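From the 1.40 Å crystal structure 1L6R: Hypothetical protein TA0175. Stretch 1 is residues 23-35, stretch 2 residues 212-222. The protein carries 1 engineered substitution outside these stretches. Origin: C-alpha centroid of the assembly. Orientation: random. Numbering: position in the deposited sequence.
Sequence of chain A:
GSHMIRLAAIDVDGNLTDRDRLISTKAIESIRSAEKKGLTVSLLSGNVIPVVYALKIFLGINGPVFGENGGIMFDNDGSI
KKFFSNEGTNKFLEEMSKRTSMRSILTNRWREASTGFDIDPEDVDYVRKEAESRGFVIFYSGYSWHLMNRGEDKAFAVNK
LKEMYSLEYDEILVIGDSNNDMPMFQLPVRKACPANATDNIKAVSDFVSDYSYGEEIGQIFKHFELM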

# COMPACT_ATOMS: atom_id res chain seq x y z
N ILE A 23 5.92 16.01 23.42
CA ILE A 23 4.56 16.10 22.93
C ILE A 23 4.10 17.57 22.93
O ILE A 23 4.38 18.34 23.86
CB ILE A 23 3.60 15.21 23.79
CG1 ILE A 23 2.30 14.96 23.04
CG2 ILE A 23 3.35 15.84 25.16
CD1 ILE A 23 2.44 13.87 21.98
N SER A 24 3.44 17.97 21.86
CA SER A 24 2.94 19.33 21.72
C SER A 24 1.67 19.51 22.54
O SER A 24 0.67 18.83 22.29
CB SER A 24 2.67 19.61 20.25
OG SER A 24 1.86 20.77 20.10
N THR A 25 1.68 20.42 23.50
CA THR A 25 0.48 20.63 24.29
C THR A 25 -0.63 21.26 23.45
O THR A 25 -1.81 21.00 23.68
CB THR A 25 0.75 21.49 25.54
OG1 THR A 25 1.31 22.75 25.14
CG2 THR A 25 1.72 20.78 26.46
N LYS A 26 -0.26 22.08 22.47
CA LYS A 26 -1.27 22.67 21.60
C LYS A 26 -1.94 21.55 20.79
O LYS A 26 -3.15 21.57 20.58
CB LYS A 26 -0.64 23.69 20.65
CG LYS A 26 -0.22 24.99 21.33
CD LYS A 26 0.36 25.96 20.33
CE LYS A 26 0.83 27.23 21.01
NZ LYS A 26 1.47 28.15 20.02
N ALA A 27 -1.16 20.57 20.35
CA ALA A 27 -1.74 19.45 19.60
C ALA A 27 -2.69 18.65 20.51
O ALA A 27 -3.75 18.20 20.07
CB ALA A 27 -0.64 18.55 19.05
N ILE A 28 -2.30 18.47 21.77
CA ILE A 28 -3.13 17.75 22.72
C ILE A 28 -4.48 18.46 22.88
O ILE A 28 -5.52 17.82 22.82
CB ILE A 28 -2.46 17.66 24.11
CG1 ILE A 28 -1.23 16.74 24.05
CG2 ILE A 28 -3.46 17.12 25.13
CD1 ILE A 28 -0.39 16.76 25.33
N GLU A 29 -4.45 19.77 23.07
CA GLU A 29 -5.72 20.49 23.24
C GLU A 29 -6.54 20.48 21.96
O GLU A 29 -7.77 20.42 22.03
CB GLU A 29 -5.48 21.92 23.71
CG GLU A 29 -4.83 22.04 25.11
CD GLU A 29 -5.66 21.42 26.26
OE1 GLU A 29 -6.83 21.03 26.05
OE2 GLU A 29 -5.13 21.34 27.39
N SER A 30 -5.89 20.51 20.80
CA SER A 30 -6.63 20.46 19.53
C SER A 30 -7.34 19.12 19.42
O SER A 30 -8.49 19.03 19.00
CB SER A 30 -5.68 20.65 18.34
OG SER A 30 -5.09 21.93 18.36
N ILE A 31 -6.63 18.05 19.79
CA ILE A 31 -7.23 16.73 19.74
C ILE A 31 -8.43 16.64 20.68
O ILE A 31 -9.49 16.17 20.30
CB ILE A 31 -6.18 15.65 20.10
CG1 ILE A 31 -5.21 15.47 18.92
CG2 ILE A 31 -6.87 14.32 20.44
CD1 ILE A 31 -3.99 14.64 19.26
N ARG A 32 -8.26 17.10 21.92
CA ARG A 32 -9.37 17.03 22.87
C ARG A 32 -10.56 17.88 22.40
O ARG A 32 -11.70 17.46 22.57
CB ARG A 32 -8.92 17.48 24.26
CG ARG A 32 -7.93 16.50 24.88
CD ARG A 32 -7.40 17.03 26.20
NE ARG A 32 -6.42 16.12 26.79
CZ ARG A 32 -5.65 16.41 27.83
NH1 ARG A 32 -5.73 17.61 28.40
NH2 ARG A 32 -4.78 15.52 28.28
N SER A 33 -10.28 19.04 21.82
CA SER A 33 -11.35 19.91 21.33
C SER A 33 -12.12 19.20 20.21
O SER A 33 -13.35 19.15 20.23
CB SER A 33 -10.78 21.23 20.82
OG SER A 33 -10.29 22.03 21.88
N ALA A 34 -11.39 18.65 19.24
CA ALA A 34 -12.04 17.96 18.13
C ALA A 34 -12.84 16.74 18.60
O ALA A 34 -13.93 16.49 18.11
CB ALA A 34 -11.01 17.54 17.09
N GLU A 35 -12.28 15.99 19.55
CA GLU A 35 -12.99 14.82 20.07
C GLU A 35 -14.28 15.22 20.75
O GLU A 35 -15.30 14.54 20.61
CB GLU A 35 -12.09 14.04 21.03
CG GLU A 35 -10.89 13.42 20.34
CD GLU A 35 -10.04 12.61 21.30
OE1 GLU A 35 -9.91 13.05 22.46
OE2 GLU A 35 -9.49 11.56 20.90
N SER A 212 4.07 23.43 11.82
CA SER A 212 4.69 22.13 12.05
C SER A 212 4.86 21.96 13.56
O SER A 212 4.48 22.83 14.35
CB SER A 212 6.07 22.05 11.41
OG SER A 212 6.03 22.33 10.02
N TYR A 213 5.45 20.83 13.94
CA TYR A 213 5.76 20.51 15.33
C TYR A 213 4.57 20.48 16.28
O TYR A 213 4.68 20.84 17.46
CB TYR A 213 6.86 21.46 15.83
CG TYR A 213 8.20 21.23 15.14
CD1 TYR A 213 8.84 19.99 15.22
CD2 TYR A 213 8.82 22.25 14.42
CE1 TYR A 213 10.08 19.78 14.60
CE2 TYR A 213 10.06 22.05 13.80
CZ TYR A 213 10.68 20.81 13.89
OH TYR A 213 11.90 20.60 13.27
N GLY A 214 3.44 20.03 15.75
CA GLY A 214 2.24 19.92 16.54
C GLY A 214 1.24 21.02 16.30
O GLY A 214 0.04 20.83 16.51
N GLU A 215 1.72 22.17 15.84
CA GLU A 215 0.83 23.29 15.59
C GLU A 215 -0.01 23.12 14.33
O GLU A 215 -0.96 23.87 14.11
CB GLU A 215 1.63 24.60 15.54
CG GLU A 215 2.22 24.93 16.91
CD GLU A 215 2.66 26.37 17.06
OE1 GLU A 215 3.17 26.70 18.15
OE2 GLU A 215 2.48 27.16 16.11
N GLU A 216 0.31 22.11 13.52
CA GLU A 216 -0.48 21.87 12.32
C GLU A 216 -1.81 21.20 12.68
O GLU A 216 -2.78 21.31 11.94
CB GLU A 216 0.27 20.98 11.31
CG GLU A 216 0.45 19.52 11.71
CD GLU A 216 1.76 19.26 12.42
OE1 GLU A 216 2.16 20.10 13.25
OE2 GLU A 216 2.38 18.20 12.15
N ILE A 217 -1.86 20.52 13.82
CA ILE A 217 -3.08 19.80 14.19
C ILE A 217 -4.29 20.73 14.30
O ILE A 217 -5.34 20.46 13.69
CB ILE A 217 -2.88 19.01 15.50
CG1 ILE A 217 -1.68 18.05 15.34
CG2 ILE A 217 -4.14 18.26 15.85
CD1 ILE A 217 -1.79 17.07 14.18
N GLY A 218 -4.13 21.82 15.04
CA GLY A 218 -5.21 22.77 15.19
C GLY A 218 -5.64 23.39 13.88
O GLY A 218 -6.83 23.50 13.59
N GLN A 219 -4.68 23.80 13.05
CA GLN A 219 -5.05 24.42 11.78
C GLN A 219 -5.73 23.43 10.84
O GLN A 219 -6.66 23.79 10.12
CB GLN A 219 -3.84 25.04 11.09
CG GLN A 219 -4.26 25.87 9.87
CD GLN A 219 -3.10 26.37 9.06
OE1 GLN A 219 -2.17 25.63 8.74
NE2 GLN A 219 -3.14 27.65 8.68
N ILE A 220 -5.25 22.19 10.84
CA ILE A 220 -5.83 21.15 10.01
C ILE A 220 -7.28 20.89 10.43
O ILE A 220 -8.17 20.85 9.60
CB ILE A 220 -5.01 19.83 10.10
CG1 ILE A 220 -3.68 20.01 9.36
CG2 ILE A 220 -5.80 18.67 9.52
CD1 ILE A 220 -2.69 18.88 9.65
N PHE A 221 -7.50 20.71 11.73
CA PHE A 221 -8.84 20.45 12.23
C PHE A 221 -9.78 21.62 11.90
O PHE A 221 -10.92 21.40 11.49
CB PHE A 221 -8.82 20.20 13.75
CG PHE A 221 -8.27 18.84 14.15
CD1 PHE A 221 -8.08 17.83 13.21
CD2 PHE A 221 -7.97 18.57 15.48
CE1 PHE A 221 -7.60 16.57 13.59
CE2 PHE A 221 -7.50 17.31 15.88
CZ PHE A 221 -7.32 16.31 14.93
N LYS A 222 -9.29 22.84 12.07
CA LYS A 222 -10.11 24.02 11.77
C LYS A 222 -10.46 24.03 10.29
O LYS A 222 -11.60 24.31 9.92
CB LYS A 222 -9.37 25.31 12.12
CG LYS A 222 -9.24 25.56 13.61
CD LYS A 222 -8.46 26.84 13.87
CE LYS A 222 -8.34 27.11 15.36
NZ LYS A 222 -7.69 25.97 16.07
O HOH W 1 -2.37 22.15 17.25

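The helix that begins at Thr25 and the helix through Ile217 and Phe221 pack side by side, 28° apart in N-to-C direction; both continue later in the chain. Their axes approach to 7.8 Å. The backbones come closest at small residues. Ala27 and Gly214, in the turn just before the second helix, bring their CA atoms to 5.0 Å, and Ser30 and Gly218 bring theirs to 5.1 Å. The spacing then widens to 7.2 Å between the CA atoms of Ala34 and Phe221, where a large ring fills the gap.

Gly214 forms the first hollow. Ser24 sits over it, with OG 3.7 Å from Gly214 CA. A CB on Gly214 would lie 2.2 Å from Ser24 CB, a clash. The backbone angles of Gly214 call for glycine on their own account. Ser24 OG also caps its own helix, accepting from Ala27 N at 3.0 Å. Ala27 CB rests 3.5 Å from Gly214 O and 3.9 Å from Ile217 CG1.

Gly218 forms the second hollow, and Ser30 fills it. Ser30 OG lies 3.3 Å from Gly218 CA. A CB on Gly218 would lie 2.9 Å from Ser30 OG, a clash. Ser30 OG donates to Lys26 O at 3.0 Å, within its own helix. A water fits beside it, its O donating to Ser30 OG (2.9 Å) and to Gly214 O (2.8 Å) and accepting from Gly218 N (2.8 Å). It thus bridges the two stretches.

Ile217 is a bump from the second helix. Its CG2 reaches Ser30 CB at 3.8 Å and Ile31 CG1 at 4.3 Å. Further along, Phe221 fits against Ser30, Ile31 and Ala34. Its ring edge meets Ser30 O, 3.6 Å from Phe221 CD2, and Ile31 CA, 3.9 Å from Phe221 CE2. Ala34 CB approaches Phe221 CD2 obliquely at 3.6 Å.

At the exposed margin, extended Lys26 reaches Glu215. Lys26 NZ donates to Glu215 OE1 at 2.9 Å, a salt bridge.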